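Local coordinates for protein E1 (Kluyveromyces marxianus, PDB 3VX6) that serves as the E1-like enzyme that activates ATG12 and ATG8 for conjugation in autophagy and cytoplasm-to-vacuole transport, at residues His25-Leu30 with Ser127-Lys132; Ile60-Asp65 with Phe123-Phe128; Arg111-Asp116 with Trp222-Pro227. One frame throughout, in Å; residues are numbered along the deposited sequence.

Contact 1 (His25-Leu30 with Ser127-Lys132); sequences HELSRL and SFADLK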
ATOM      1  N   HIS A  25       3.934 -18.459  12.788  1.00 53.24           N
ATOM      2  CA  HIS A  25       3.782 -19.872  13.013  1.00 54.60           C
ATOM      3  C   HIS A  25       3.680 -20.429  11.609  1.00 54.55           C
ATOM      4  O   HIS A  25       4.334 -21.404  11.269  1.00 54.38           O
ATOM      5  CB  HIS A  25       2.503 -20.160  13.802  1.00 57.54           C
ATOM      6  CG  HIS A  25       2.722 -20.298  15.281  1.00 60.83           C
ATOM      7  ND1 HIS A  25       3.376 -19.344  16.033  1.00 61.18           N
ATOM      8  CD2 HIS A  25       2.354 -21.273  16.146  1.00 62.64           C
ATOM      9  CE1 HIS A  25       3.403 -19.723  17.298  1.00 60.93           C
ATOM     10  NE2 HIS A  25       2.790 -20.889  17.395  1.00 63.86           N
ATOM     11  N   GLU A  26       2.875 -19.775  10.782  1.00 55.01           N
ATOM     12  CA  GLU A  26       2.699 -20.210   9.408  1.00 57.08           C
ATOM     13  C   GLU A  26       3.980 -19.947   8.626  1.00 58.32           C
ATOM     14  O   GLU A  26       4.380 -20.758   7.796  1.00 59.23           O
ATOM     15  CB  GLU A  26       1.516 -19.477   8.763  1.00 57.81           C
ATOM     16  CG  GLU A  26       1.227 -19.867   7.311  1.00 58.37           C
ATOM     17  CD  GLU A  26       0.860 -21.340   7.126  1.00 59.68           C
ATOM     18  OE1 GLU A  26       0.782 -22.083   8.132  1.00 60.86           O
ATOM     19  OE2 GLU A  26       0.646 -21.753   5.964  1.00 58.48           O
ATOM     20  N   LEU A  27       4.626 -18.816   8.887  1.00 59.09           N
ATOM     21  CA  LEU A  27       5.865 -18.508   8.192  1.00 59.30           C
ATOM     22  C   LEU A  27       6.818 -19.617   8.549  1.00 60.04           C
ATOM     23  O   LEU A  27       7.499 -20.160   7.687  1.00 62.05           O
ATOM     24  CB  LEU A  27       6.452 -17.165   8.644  1.00 58.62           C
ATOM     25  CG  LEU A  27       7.848 -16.836   8.095  1.00 57.01           C
ATOM     26  CD1 LEU A  27       7.854 -16.950   6.579  1.00 55.94           C
ATOM     27  CD2 LEU A  27       8.251 -15.444   8.522  1.00 55.90           C
ATOM     28  N   SER A  28       6.856 -19.953   9.833  1.00 60.28           N
ATOM     29  CA  SER A  28       7.722 -21.019  10.307  1.00 60.82           C
ATOM     30  C   SER A  28       7.383 -22.280   9.531  1.00 62.17           C
ATOM     31  O   SER A  28       8.255 -22.900   8.930  1.00 62.09           O
ATOM     32  CB  SER A  28       7.507 -21.258  11.800  1.00 60.33           C
ATOM     33  OG  SER A  28       7.909 -20.136  12.566  1.00 57.12           O
ATOM     34  N   ARG A  29       6.108 -22.647   9.540  1.00 63.55           N
ATOM     35  CA  ARG A  29       5.657 -23.831   8.827  1.00 65.90           C
ATOM     36  C   ARG A  29       6.125 -23.756   7.374  1.00 66.59           C
ATOM     37  O   ARG A  29       6.804 -24.660   6.884  1.00 67.33           O
ATOM     38  CB  ARG A  29       4.125 -23.941   8.894  1.00 67.78           C
ATOM     39  CG  ARG A  29       3.567 -24.133  10.312  1.00 70.22           C
ATOM     40  CD  ARG A  29       2.117 -23.662  10.421  1.00 72.82           C
ATOM     41  NE  ARG A  29       1.781 -23.272  11.790  1.00 76.38           N
ATOM     42  CZ  ARG A  29       0.776 -22.462  12.123  1.00 77.83           C
ATOM     43  NH1 ARG A  29      -0.008 -21.946  11.182  1.00 77.38           N
ATOM     44  NH2 ARG A  29       0.561 -22.158  13.399  1.00 78.34           N
ATOM     45  N   LEU A  30       5.781 -22.669   6.693  1.00 66.68           N
ATOM     46  CA  LEU A  30       6.170 -22.504   5.301  1.00 67.07           C
ATOM     47  C   LEU A  30       7.680 -22.505   5.101  1.00 67.87           C
ATOM     48  O   LEU A  30       8.177 -23.077   4.128  1.00 67.38           O
ATOM     49  CB  LEU A  30       5.571 -21.219   4.734  1.00 66.40           C
ATOM     50  CG  LEU A  30       4.080 -21.263   4.394  1.00 65.46           C
ATOM     51  CD1 LEU A  30       3.636 -19.885   3.971  1.00 66.10           C
ATOM     52  CD2 LEU A  30       3.814 -22.263   3.285  1.00 63.54           C
ATOM     53  N   SER A 127      11.831 -10.109   6.940  1.00 38.64           N
ATOM     54  CA  SER A 127      11.804 -10.698   8.260  1.00 38.86           C
ATOM     55  C   SER A 127      12.919 -11.684   8.462  1.00 39.86           C
ATOM     56  O   SER A 127      13.651 -12.036   7.539  1.00 39.21           O
ATOM     57  CB  SER A 127      10.459 -11.403   8.500  1.00 38.93           C
ATOM     58  OG  SER A 127      10.250 -12.483   7.598  1.00 34.59           O
ATOM     59  N   PHE A 128      13.050 -12.098   9.707  1.00 41.28           N
ATOM     60  CA  PHE A 128      14.021 -13.081  10.094  1.00 42.76           C
ATOM     61  C   PHE A 128      13.301 -13.886  11.132  1.00 43.53           C
ATOM     62  O   PHE A 128      12.980 -13.386  12.216  1.00 42.04           O
ATOM     63  CB  PHE A 128      15.259 -12.465  10.724  1.00 44.34           C
ATOM     64  CG  PHE A 128      16.194 -13.491  11.286  1.00 46.62           C
ATOM     65  CD1 PHE A 128      16.655 -13.395  12.597  1.00 46.07           C
ATOM     66  CD2 PHE A 128      16.587 -14.583  10.511  1.00 46.57           C
ATOM     67  CE1 PHE A 128      17.487 -14.367  13.127  1.00 46.70           C
ATOM     68  CE2 PHE A 128      17.417 -15.557  11.033  1.00 46.90           C
ATOM     69  CZ  PHE A 128      17.871 -15.449  12.347  1.00 46.94           C
ATOM     70  N   ALA A 129      12.998 -15.123  10.778  1.00 46.59           N
ATOM     71  CA  ALA A 129      12.318 -16.004  11.695  1.00 49.37           C
ATOM     72  C   ALA A 129      13.416 -16.825  12.335  1.00 52.07           C
ATOM     73  O   ALA A 129      14.017 -17.693  11.691  1.00 53.03           O
ATOM     74  CB  ALA A 129      11.339 -16.893  10.949  1.00 47.74           C
ATOM     75  N   ASP A 130      13.715 -16.503  13.590  1.00 55.10           N
ATOM     76  CA  ASP A 130      14.734 -17.222  14.342  1.00 58.04           C
ATOM     77  C   ASP A 130      14.038 -18.410  14.980  1.00 58.66           C
ATOM     78  O   ASP A 130      13.627 -18.364  16.135  1.00 59.17           O
ATOM     79  CB  ASP A 130      15.340 -16.334  15.425  1.00 59.54           C
ATOM     80  CG  ASP A 130      16.458 -17.022  16.171  1.00 62.64           C
ATOM     81  OD1 ASP A 130      17.083 -16.369  17.039  1.00 64.31           O
ATOM     82  OD2 ASP A 130      16.711 -18.216  15.885  1.00 63.69           O
ATOM     83  N   LEU A 131      13.892 -19.472  14.207  1.00 59.71           N
ATOM     84  CA  LEU A 131      13.225 -20.659  14.692  1.00 60.73           C
ATOM     85  C   LEU A 131      14.028 -21.363  15.789  1.00 61.95           C
ATOM     86  O   LEU A 131      13.595 -22.379  16.331  1.00 62.49           O
ATOM     87  CB  LEU A 131      12.945 -21.590  13.511  1.00 59.65           C
ATOM     88  CG  LEU A 131      12.285 -20.879  12.322  1.00 58.84           C
ATOM     89  CD1 LEU A 131      11.822 -21.896  11.286  1.00 58.60           C
ATOM     90  CD2 LEU A 131      11.108 -20.066  12.813  1.00 59.15           C
ATOM     91  N   LYS A 132      15.193 -20.814  16.119  1.00 63.13           N
ATOM     92  CA  LYS A 132      16.041 -21.387  17.164  1.00 65.25           C
ATOM     93  C   LYS A 132      15.677 -20.749  18.500  1.00 66.19           C
ATOM     94  O   LYS A 132      14.997 -21.356  19.327  1.00 67.02           O
ATOM     95  CB  LYS A 132      17.521 -21.125  16.855  1.00 66.65           C
ATOM     96  CG  LYS A 132      18.495 -21.500  17.976  1.00 67.04           C
ATOM     97  CD  LYS A 132      19.891 -20.961  17.683  1.00 68.45           C
ATOM     98  CE  LYS A 132      20.879 -21.287  18.796  1.00 69.43           C
ATOM     99  NZ  LYS A 132      22.253 -20.786  18.479  1.00 70.30           N
TER
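Leu27, on helix 21-33, points one methyl, CD2, at strand 123-130, while the next residue, Ser28, meets Leu131 just past the strand's end. This is helix-on-sheet packing: the helix lies against one face of the mixed sheet, where strand 123-130 runs between strands 78-86 and 135-144. Leu27 CD2 sits 4.2 Å from Ala129 CB and 3.7 Å from Ser127 OG, so a single methyl covers two residues on the same face of the strand. Having CG anti to the backbone N (chi1 173°) directs Leu27 CD2 at the strand. At the strand's C-terminal end, where Leu131 is partly exposed, Leu131 CD2 lies 3.9 Å from Ser28 CB and also touches the hydroxyl.

Behind this first shell, both serine oxygens are engaged elsewhere: Ser28 OG bonds back to Phe24 O within its own helix, and Ser127 OG bonds to Asn85 OD1 on the adjoining strand. Each hydroxyl thus has a polar partner although it faces a leucine methyl across the contact. Phe136 touches Ser28, Ala129 and Leu131 alike. Where the strand gives way to a turn, Asp130 makes an Asx turn, its OD2 accepting from Lys132 N at 3.0 Å, from above the carboxylate plane.

Contact 2 (Ile60-Asp65 with Phe123-Phe128); sequences ISLRDD and FYMISF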
ATOM      1  N   ILE A  60      -3.261  -4.184   8.083  1.00 47.01           N
ATOM      2  CA  ILE A  60      -2.739  -5.292   7.313  1.00 46.77           C
ATOM      3  C   ILE A  60      -2.704  -6.380   8.380  1.00 46.34           C
ATOM      4  O   ILE A  60      -1.811  -6.399   9.230  1.00 45.04           O
ATOM      5  CB  ILE A  60      -1.293  -5.026   6.780  1.00 46.53           C
ATOM      6  CG1 ILE A  60      -1.324  -3.995   5.644  1.00 45.06           C
ATOM      7  CG2 ILE A  60      -0.649  -6.335   6.317  1.00 45.07           C
ATOM      8  CD1 ILE A  60      -2.088  -4.433   4.421  1.00 45.37           C
ATOM      9  N   SER A  61      -3.712  -7.244   8.379  1.00 47.11           N
ATOM     10  CA  SER A  61      -3.746  -8.325   9.351  1.00 47.40           C
ATOM     11  C   SER A  61      -3.215  -9.600   8.722  1.00 46.98           C
ATOM     12  O   SER A  61      -3.861 -10.239   7.891  1.00 46.04           O
ATOM     13  CB  SER A  61      -5.155  -8.532   9.893  1.00 47.34           C
ATOM     14  OG  SER A  61      -5.380  -7.657  10.980  1.00 49.01           O
ATOM     15  N   LEU A  62      -2.005  -9.937   9.131  1.00 48.05           N
ATOM     16  CA  LEU A  62      -1.325 -11.105   8.638  1.00 49.89           C
ATOM     17  C   LEU A  62      -1.480 -12.215   9.652  1.00 51.09           C
ATOM     18  O   LEU A  62      -0.888 -12.181  10.722  1.00 50.90           O
ATOM     19  CB  LEU A  62       0.155 -10.784   8.418  1.00 49.09           C
ATOM     20  CG  LEU A  62       0.444  -9.681   7.403  1.00 48.07           C
ATOM     21  CD1 LEU A  62       1.940  -9.469   7.281  1.00 49.20           C
ATOM     22  CD2 LEU A  62      -0.149 -10.068   6.072  1.00 47.86           C
ATOM     23  N   ARG A  63      -2.308 -13.190   9.313  1.00 54.31           N
ATOM     24  CA  ARG A  63      -2.542 -14.330  10.174  1.00 57.00           C
ATOM     25  C   ARG A  63      -1.870 -15.448   9.411  1.00 57.36           C
ATOM     26  O   ARG A  63      -1.053 -15.197   8.532  1.00 56.74           O
ATOM     27  CB  ARG A  63      -4.041 -14.613  10.287  1.00 60.23           C
ATOM     28  CG  ARG A  63      -4.911 -13.363  10.322  1.00 65.32           C
ATOM     29  CD  ARG A  63      -6.400 -13.692  10.205  1.00 67.70           C
ATOM     30  NE  ARG A  63      -7.217 -12.501   9.945  1.00 70.85           N
ATOM     31  CZ  ARG A  63      -7.268 -11.422  10.732  1.00 72.00           C
ATOM     32  NH1 ARG A  63      -6.543 -11.363  11.847  1.00 72.16           N
ATOM     33  NH2 ARG A  63      -8.056 -10.400  10.412  1.00 70.57           N
ATOM     34  N   ASP A  64      -2.215 -16.683   9.733  1.00 59.04           N
ATOM     35  CA  ASP A  64      -1.631 -17.809   9.033  1.00 59.86           C
ATOM     36  C   ASP A  64      -2.185 -17.902   7.615  1.00 60.06           C
ATOM     37  O   ASP A  64      -1.540 -18.463   6.727  1.00 60.00           O
ATOM     38  CB  ASP A  64      -1.885 -19.107   9.808  1.00 60.29           C
ATOM     39  CG  ASP A  64      -3.244 -19.137  10.489  1.00 61.28           C
ATOM     40  OD1 ASP A  64      -3.466 -20.051  11.314  1.00 64.14           O
ATOM     41  OD2 ASP A  64      -4.089 -18.263  10.212  1.00 60.56           O
ATOM     42  N   ASP A  65      -3.367 -17.329   7.399  1.00 60.15           N
ATOM     43  CA  ASP A  65      -4.000 -17.361   6.081  1.00 61.04           C
ATOM     44  C   ASP A  65      -3.394 -16.355   5.091  1.00 59.77           C
ATOM     45  O   ASP A  65      -3.548 -16.495   3.875  1.00 60.70           O
ATOM     46  CB  ASP A  65      -5.511 -17.107   6.207  1.00 62.55           C
ATOM     47  CG  ASP A  65      -5.830 -15.749   6.815  1.00 65.11           C
ATOM     48  OD1 ASP A  65      -5.847 -15.636   8.068  1.00 65.16           O
ATOM     49  OD2 ASP A  65      -6.051 -14.793   6.033  1.00 64.97           O
ATOM     50  N   PHE A 123       2.297  -4.229  -0.286  1.00 39.30           N
ATOM     51  CA  PHE A 123       3.063  -4.205   0.939  1.00 39.75           C
ATOM     52  C   PHE A 123       4.118  -5.278   0.830  1.00 39.25           C
ATOM     53  O   PHE A 123       3.905  -6.323   0.222  1.00 38.55           O
ATOM     54  CB  PHE A 123       2.197  -4.420   2.175  1.00 40.27           C
ATOM     55  CG  PHE A 123       1.577  -5.769   2.262  1.00 40.96           C
ATOM     56  CD1 PHE A 123       0.466  -6.088   1.495  1.00 40.49           C
ATOM     57  CD2 PHE A 123       2.057  -6.702   3.178  1.00 41.71           C
ATOM     58  CE1 PHE A 123      -0.169  -7.317   1.643  1.00 42.27           C
ATOM     59  CE2 PHE A 123       1.434  -7.932   3.337  1.00 42.06           C
ATOM     60  CZ  PHE A 123       0.319  -8.243   2.572  1.00 42.84           C
ATOM     61  N   TYR A 124       5.268  -4.978   1.411  1.00 38.93           N
ATOM     62  CA  TYR A 124       6.422  -5.846   1.397  1.00 37.93           C
ATOM     63  C   TYR A 124       6.887  -6.012   2.839  1.00 38.18           C
ATOM     64  O   TYR A 124       6.915  -5.058   3.626  1.00 38.41           O
ATOM     65  CB  TYR A 124       7.520  -5.200   0.557  1.00 38.61           C
ATOM     66  CG  TYR A 124       7.091  -4.893  -0.865  1.00 42.06           C
ATOM     67  CD1 TYR A 124       7.337  -5.803  -1.897  1.00 41.05           C
ATOM     68  CD2 TYR A 124       6.423  -3.697  -1.178  1.00 40.42           C
ATOM     69  CE1 TYR A 124       6.935  -5.534  -3.208  1.00 43.30           C
ATOM     70  CE2 TYR A 124       6.010  -3.418  -2.491  1.00 41.51           C
ATOM     71  CZ  TYR A 124       6.274  -4.346  -3.503  1.00 44.24           C
ATOM     72  OH  TYR A 124       5.902  -4.103  -4.812  1.00 45.65           O
ATOM     73  N   MET A 125       7.242  -7.233   3.195  1.00 38.19           N
ATOM     74  CA  MET A 125       7.688  -7.486   4.543  1.00 38.46           C
ATOM     75  C   MET A 125       9.028  -8.178   4.497  1.00 35.89           C
ATOM     76  O   MET A 125       9.217  -9.089   3.716  1.00 35.92           O
ATOM     77  CB  MET A 125       6.670  -8.376   5.264  1.00 39.76           C
ATOM     78  CG  MET A 125       7.023  -8.677   6.700  1.00 42.09           C
ATOM     79  SD  MET A 125       5.813  -9.750   7.481  1.00 45.30           S
ATOM     80  CE  MET A 125       6.916 -10.813   8.405  1.00 43.31           C
ATOM     81  N   ILE A 126       9.980  -7.708   5.283  1.00 35.12           N
ATOM     82  CA  ILE A 126      11.256  -8.393   5.341  1.00 36.32           C
ATOM     83  C   ILE A 126      11.230  -8.952   6.746  1.00 37.84           C
ATOM     84  O   ILE A 126      10.639  -8.359   7.650  1.00 39.81           O
ATOM     85  CB  ILE A 126      12.477  -7.465   5.159  1.00 35.57           C
ATOM     86  CG1 ILE A 126      12.411  -6.287   6.136  1.00 34.75           C
ATOM     87  CG2 ILE A 126      12.570  -7.035   3.694  1.00 35.27           C
ATOM     88  CD1 ILE A 126      13.669  -5.421   6.170  1.00 31.54           C
ATOM     89  N   SER A 127      11.831 -10.109   6.940  1.00 38.64           N
ATOM     90  CA  SER A 127      11.804 -10.698   8.260  1.00 38.86           C
ATOM     91  C   SER A 127      12.919 -11.684   8.462  1.00 39.86           C
ATOM     92  O   SER A 127      13.651 -12.036   7.539  1.00 39.21           O
ATOM     93  CB  SER A 127      10.459 -11.403   8.500  1.00 38.93           C
ATOM     94  OG  SER A 127      10.250 -12.483   7.598  1.00 34.59           O
ATOM     95  N   PHE A 128      13.050 -12.098   9.707  1.00 41.28           N
ATOM     96  CA  PHE A 128      14.021 -13.081  10.094  1.00 42.76           C
ATOM     97  C   PHE A 128      13.301 -13.886  11.132  1.00 43.53           C
ATOM     98  O   PHE A 128      12.980 -13.386  12.216  1.00 42.04           O
ATOM     99  CB  PHE A 128      15.259 -12.465  10.724  1.00 44.34           C
ATOM    100  CG  PHE A 128      16.194 -13.491  11.286  1.00 46.62           C
ATOM    101  CD1 PHE A 128      16.655 -13.395  12.597  1.00 46.07           C
ATOM    102  CD2 PHE A 128      16.587 -14.583  10.511  1.00 46.57           C
ATOM    103  CE1 PHE A 128      17.487 -14.367  13.127  1.00 46.70           C
ATOM    104  CE2 PHE A 128      17.417 -15.557  11.033  1.00 46.90           C
ATOM    105  CZ  PHE A 128      17.871 -15.449  12.347  1.00 46.94           C
TER
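Phe123 meets both Ile60 and Leu62 around its CE2 atom. Ile60 CG2 stands over a face, 4.3 Å from the Phe123 ring centroid and 22° off the normal, a CH-pi contact displaced toward the CE2 side of the ring. Leu62 CD2 comes in at a slant to the same region, 3.8 Å from Phe123 CE2, so both branched side chains converge on CE2. The ring gets there because CG is placed between the backbone N and the carbonyl carbon (chi1 66°), and it also touches Leu44, Thr46 and Leu79.

Two residues on, Met125 points the same way from strand 123-130, as alternate residues of a strand do. The layout is a face-to-face packing of two sheets: strand 59-62, paired in parallel with 16-19, lies over the larger mixed sheet, the short strand axes 10.9 Å apart at their closest and crossing at -46°. Met125 extends with CG anti to its N, then bends at its last torsion. Met125 SD comes to 3.9 Å from Leu62 CD1, the two side chains running past each other in opposite directions. Phe23 of helix 21-33 touches both Leu62 and Met125.

Contact 3 (Arg111-Asp116 with Trp222-Pro227); sequences RGLEND and WSKLSP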
ATOM      1  N   ARG A 111       4.583  -0.220 -12.979  1.00 47.51           N
ATOM      2  CA  ARG A 111       3.272  -0.858 -13.061  1.00 49.21           C
ATOM      3  C   ARG A 111       2.100   0.109 -13.128  1.00 48.69           C
ATOM      4  O   ARG A 111       1.143  -0.139 -13.844  1.00 49.64           O
ATOM      5  CB  ARG A 111       3.086  -1.838 -11.897  1.00 50.51           C
ATOM      6  CG  ARG A 111       4.024  -3.014 -12.014  1.00 55.82           C
ATOM      7  CD  ARG A 111       3.787  -4.125 -11.011  1.00 60.48           C
ATOM      8  NE  ARG A 111       4.508  -5.320 -11.451  1.00 66.35           N
ATOM      9  CZ  ARG A 111       4.130  -6.087 -12.476  1.00 68.97           C
ATOM     10  NH1 ARG A 111       3.029  -5.794 -13.160  1.00 69.84           N
ATOM     11  NH2 ARG A 111       4.864  -7.133 -12.840  1.00 69.74           N
ATOM     12  N   GLY A 112       2.178   1.216 -12.404  1.00 48.74           N
ATOM     13  CA  GLY A 112       1.086   2.171 -12.421  1.00 49.21           C
ATOM     14  C   GLY A 112       0.938   2.938 -13.722  1.00 49.99           C
ATOM     15  O   GLY A 112      -0.179   3.216 -14.172  1.00 47.91           O
ATOM     16  N   LEU A 113       2.063   3.293 -14.333  1.00 51.62           N
ATOM     17  CA  LEU A 113       2.013   4.039 -15.577  1.00 53.73           C
ATOM     18  C   LEU A 113       1.934   3.162 -16.821  1.00 54.36           C
ATOM     19  O   LEU A 113       1.874   3.667 -17.941  1.00 55.59           O
ATOM     20  CB  LEU A 113       3.192   5.027 -15.658  1.00 54.35           C
ATOM     21  CG  LEU A 113       4.627   4.549 -15.451  1.00 56.04           C
ATOM     22  CD1 LEU A 113       5.099   3.827 -16.706  1.00 57.60           C
ATOM     23  CD2 LEU A 113       5.532   5.741 -15.156  1.00 54.57           C
ATOM     24  N   GLU A 114       1.917   1.848 -16.640  1.00 53.89           N
ATOM     25  CA  GLU A 114       1.803   0.979 -17.798  1.00 55.37           C
ATOM     26  C   GLU A 114       0.619   0.021 -17.711  1.00 55.05           C
ATOM     27  O   GLU A 114       0.240  -0.575 -18.716  1.00 56.21           O
ATOM     28  CB  GLU A 114       3.100   0.181 -18.033  1.00 58.05           C
ATOM     29  CG  GLU A 114       3.513  -0.750 -16.893  1.00 64.06           C
ATOM     30  CD  GLU A 114       4.676  -1.686 -17.258  1.00 66.44           C
ATOM     31  OE1 GLU A 114       5.619  -1.242 -17.956  1.00 66.98           O
ATOM     32  OE2 GLU A 114       4.651  -2.863 -16.827  1.00 67.80           O
ATOM     33  N   ASN A 115       0.014  -0.112 -16.532  1.00 53.38           N
ATOM     34  CA  ASN A 115      -1.102  -1.042 -16.381  1.00 51.50           C
ATOM     35  C   ASN A 115      -2.350  -0.460 -15.736  1.00 50.19           C
ATOM     36  O   ASN A 115      -3.319  -0.122 -16.414  1.00 49.65           O
ATOM     37  CB  ASN A 115      -0.661  -2.273 -15.579  1.00 52.23           C
ATOM     38  CG  ASN A 115       0.641  -2.875 -16.092  1.00 56.09           C
ATOM     39  OD1 ASN A 115       0.824  -3.056 -17.297  1.00 56.98           O
ATOM     40  ND2 ASN A 115       1.549  -3.200 -15.173  1.00 57.38           N
ATOM     41  N   ASP A 116      -2.327  -0.366 -14.415  1.00 49.04           N
ATOM     42  CA  ASP A 116      -3.464   0.140 -13.660  1.00 47.24           C
ATOM     43  C   ASP A 116      -2.892   0.760 -12.395  1.00 46.27           C
ATOM     44  O   ASP A 116      -1.854   0.312 -11.900  1.00 46.16           O
ATOM     45  CB  ASP A 116      -4.399  -1.030 -13.313  1.00 47.59           C
ATOM     46  CG  ASP A 116      -5.714  -0.583 -12.684  1.00 48.92           C
ATOM     47  OD1 ASP A 116      -5.696   0.002 -11.578  1.00 49.49           O
ATOM     48  OD2 ASP A 116      -6.777  -0.831 -13.295  1.00 50.51           O
ATOM     49  N   TRP A 222       0.019   8.921 -12.138  1.00 34.06           N
ATOM     50  CA  TRP A 222      -0.902   9.697 -12.923  1.00 37.22           C
ATOM     51  C   TRP A 222      -0.190  10.924 -13.532  1.00 38.57           C
ATOM     52  O   TRP A 222      -0.478  11.318 -14.664  1.00 38.08           O
ATOM     53  CB  TRP A 222      -2.044  10.116 -12.015  1.00 38.84           C
ATOM     54  CG  TRP A 222      -3.240  10.586 -12.710  1.00 39.43           C
ATOM     55  CD1 TRP A 222      -3.470  10.609 -14.062  1.00 38.89           C
ATOM     56  CD2 TRP A 222      -4.398  11.135 -12.092  1.00 39.14           C
ATOM     57  NE1 TRP A 222      -4.709  11.147 -14.315  1.00 39.10           N
ATOM     58  CE2 TRP A 222      -5.300  11.477 -13.120  1.00 37.96           C
ATOM     59  CE3 TRP A 222      -4.764  11.369 -10.763  1.00 38.80           C
ATOM     60  CZ2 TRP A 222      -6.540  12.048 -12.860  1.00 38.87           C
ATOM     61  CZ3 TRP A 222      -5.993  11.935 -10.505  1.00 38.88           C
ATOM     62  CH2 TRP A 222      -6.870  12.268 -11.547  1.00 40.25           C
ATOM     63  N   SER A 223       0.746  11.499 -12.773  1.00 38.86           N
ATOM     64  CA  SER A 223       1.525  12.666 -13.187  1.00 40.11           C
ATOM     65  C   SER A 223       2.279  12.465 -14.484  1.00 41.03           C
ATOM     66  O   SER A 223       2.171  13.262 -15.409  1.00 42.65           O
ATOM     67  CB  SER A 223       2.560  13.037 -12.119  1.00 40.08           C
ATOM     68  OG  SER A 223       1.974  13.684 -11.013  1.00 44.64           O
ATOM     69  N   LYS A 224       3.079  11.414 -14.527  1.00 41.24           N
ATOM     70  CA  LYS A 224       3.875  11.126 -15.698  1.00 43.18           C
ATOM     71  C   LYS A 224       3.033  10.670 -16.891  1.00 43.19           C
ATOM     72  O   LYS A 224       3.393  10.930 -18.040  1.00 44.33           O
ATOM     73  CB  LYS A 224       4.939  10.077 -15.337  1.00 44.58           C
ATOM     74  CG  LYS A 224       6.010  10.620 -14.392  1.00 48.22           C
ATOM     75  CD  LYS A 224       6.936   9.534 -13.866  1.00 51.03           C
ATOM     76  CE  LYS A 224       7.863  10.064 -12.766  1.00 54.32           C
ATOM     77  NZ  LYS A 224       9.047  10.824 -13.277  1.00 55.85           N
ATOM     78  N   LEU A 225       1.915  10.005 -16.612  1.00 42.32           N
ATOM     79  CA  LEU A 225       1.016   9.495 -17.644  1.00 40.91           C
ATOM     80  C   LEU A 225       0.227  10.632 -18.234  1.00 39.90           C
ATOM     81  O   LEU A 225       0.149  10.804 -19.438  1.00 39.20           O
ATOM     82  CB  LEU A 225       0.017   8.494 -17.056  1.00 40.54           C
ATOM     83  CG  LEU A 225       0.503   7.076 -16.837  1.00 40.20           C
ATOM     84  CD1 LEU A 225      -0.665   6.206 -16.419  1.00 39.64           C
ATOM     85  CD2 LEU A 225       1.115   6.569 -18.126  1.00 39.90           C
ATOM     86  N   SER A 226      -0.395  11.394 -17.364  1.00 40.79           N
ATOM     87  CA  SER A 226      -1.183  12.490 -17.823  1.00 42.01           C
ATOM     88  C   SER A 226      -0.637  13.757 -17.171  1.00 43.12           C
ATOM     89  O   SER A 226      -1.049  14.148 -16.076  1.00 42.78           O
ATOM     90  CB  SER A 226      -2.652  12.254 -17.445  1.00 42.42           C
ATOM     91  OG  SER A 226      -3.492  13.273 -17.949  1.00 43.61           O
ATOM     92  N   PRO A 227       0.303  14.422 -17.837  1.00 44.28           N
ATOM     93  CA  PRO A 227       0.827  15.651 -17.228  1.00 43.60           C
ATOM     94  C   PRO A 227      -0.359  16.629 -17.182  1.00 42.64           C
ATOM     95  O   PRO A 227      -1.051  16.826 -18.177  1.00 41.48           O
ATOM     96  CB  PRO A 227       1.973  16.055 -18.160  1.00 44.44           C
ATOM     97  CG  PRO A 227       1.665  15.369 -19.484  1.00 45.48           C
ATOM     98  CD  PRO A 227       0.734  14.210 -19.231  1.00 44.62           C
TER
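Leu113 and Leu225 supply most of the contact here, and they meet asymmetrically. Leu225 reaches across with its whole branch, whereas Leu113 receives it mainly on the root of its side chain: Leu113 CB lies 3.6 Å from Leu225 CD2 and equally close to Leu225 CG. The other methyl, Leu225 CD1, settles on the helix backbone, 3.5 Å from Leu113 CA. Leu225 CG is anti to its own carbonyl carbon (chi1 -81°), which carries both methyls toward the opposing helix. In Leu113 a chi1 of 53° puts CG between the backbone N and the carbonyl carbon, and the end of the branch makes a second, looser contact, Leu113 CD2 to Lys224 CD at 4.2 Å; the lysine then leads its amino end away from the interface.

Methyl-to-carbonyl packing comes next. Leu225 CD1 is 3.8 Å from Gly112 O, and Leu225 CD2 lies against Leu113 O. Gly112 takes part through its carbonyl oxygen. The motif is a helix-helix contact between the C-terminal parts of helices 97-114 and 215-225. Replacing Leu225 by alanine removes both methyls and would probably open a gap beside Leu113 CB and the Gly112 carbonyl, and leave Pro190 and Leu193 without that cover.

The polar bonds stay on each side of the interface. Asn115 N bonds to Arg111 O, and Ser226 N to Trp222 O at 2.7 Å, closing the last turn on each side. Trp222 faces away: NE1 bonds to Leu193 O, and the ring meets Tyr231 edge-to-face. Arg111 NH1 forms a salt bridge to Glu119 OE2, which Asn115 ND2 also binds.

How the contacts relate
Contacts 1 and 2 are neighbours, their centres 11 Å apart, and both rest on strand 123-130, with Ser127 and Phe128 common to their segments. Contact 2 uses the strand's first part and contact 1 its last, so strand 59-62 and helix 21-33 are laid along one face of the same sheet; Glu26 and Asp64 touch where they adjoin. Contact 3 lies across the chain's centre, about 28 Å from contact 2 and 37 Å from contact 1, centre to centre. Along the chain the segments come as 25-30, 60-65, 111-116, 123-132 and 222-227, so contact 3, joining helix 97-114 to helix 215-225, alternates with the other two. Chain-distant segments are thereby brought together within the ATG7 N-terminal region.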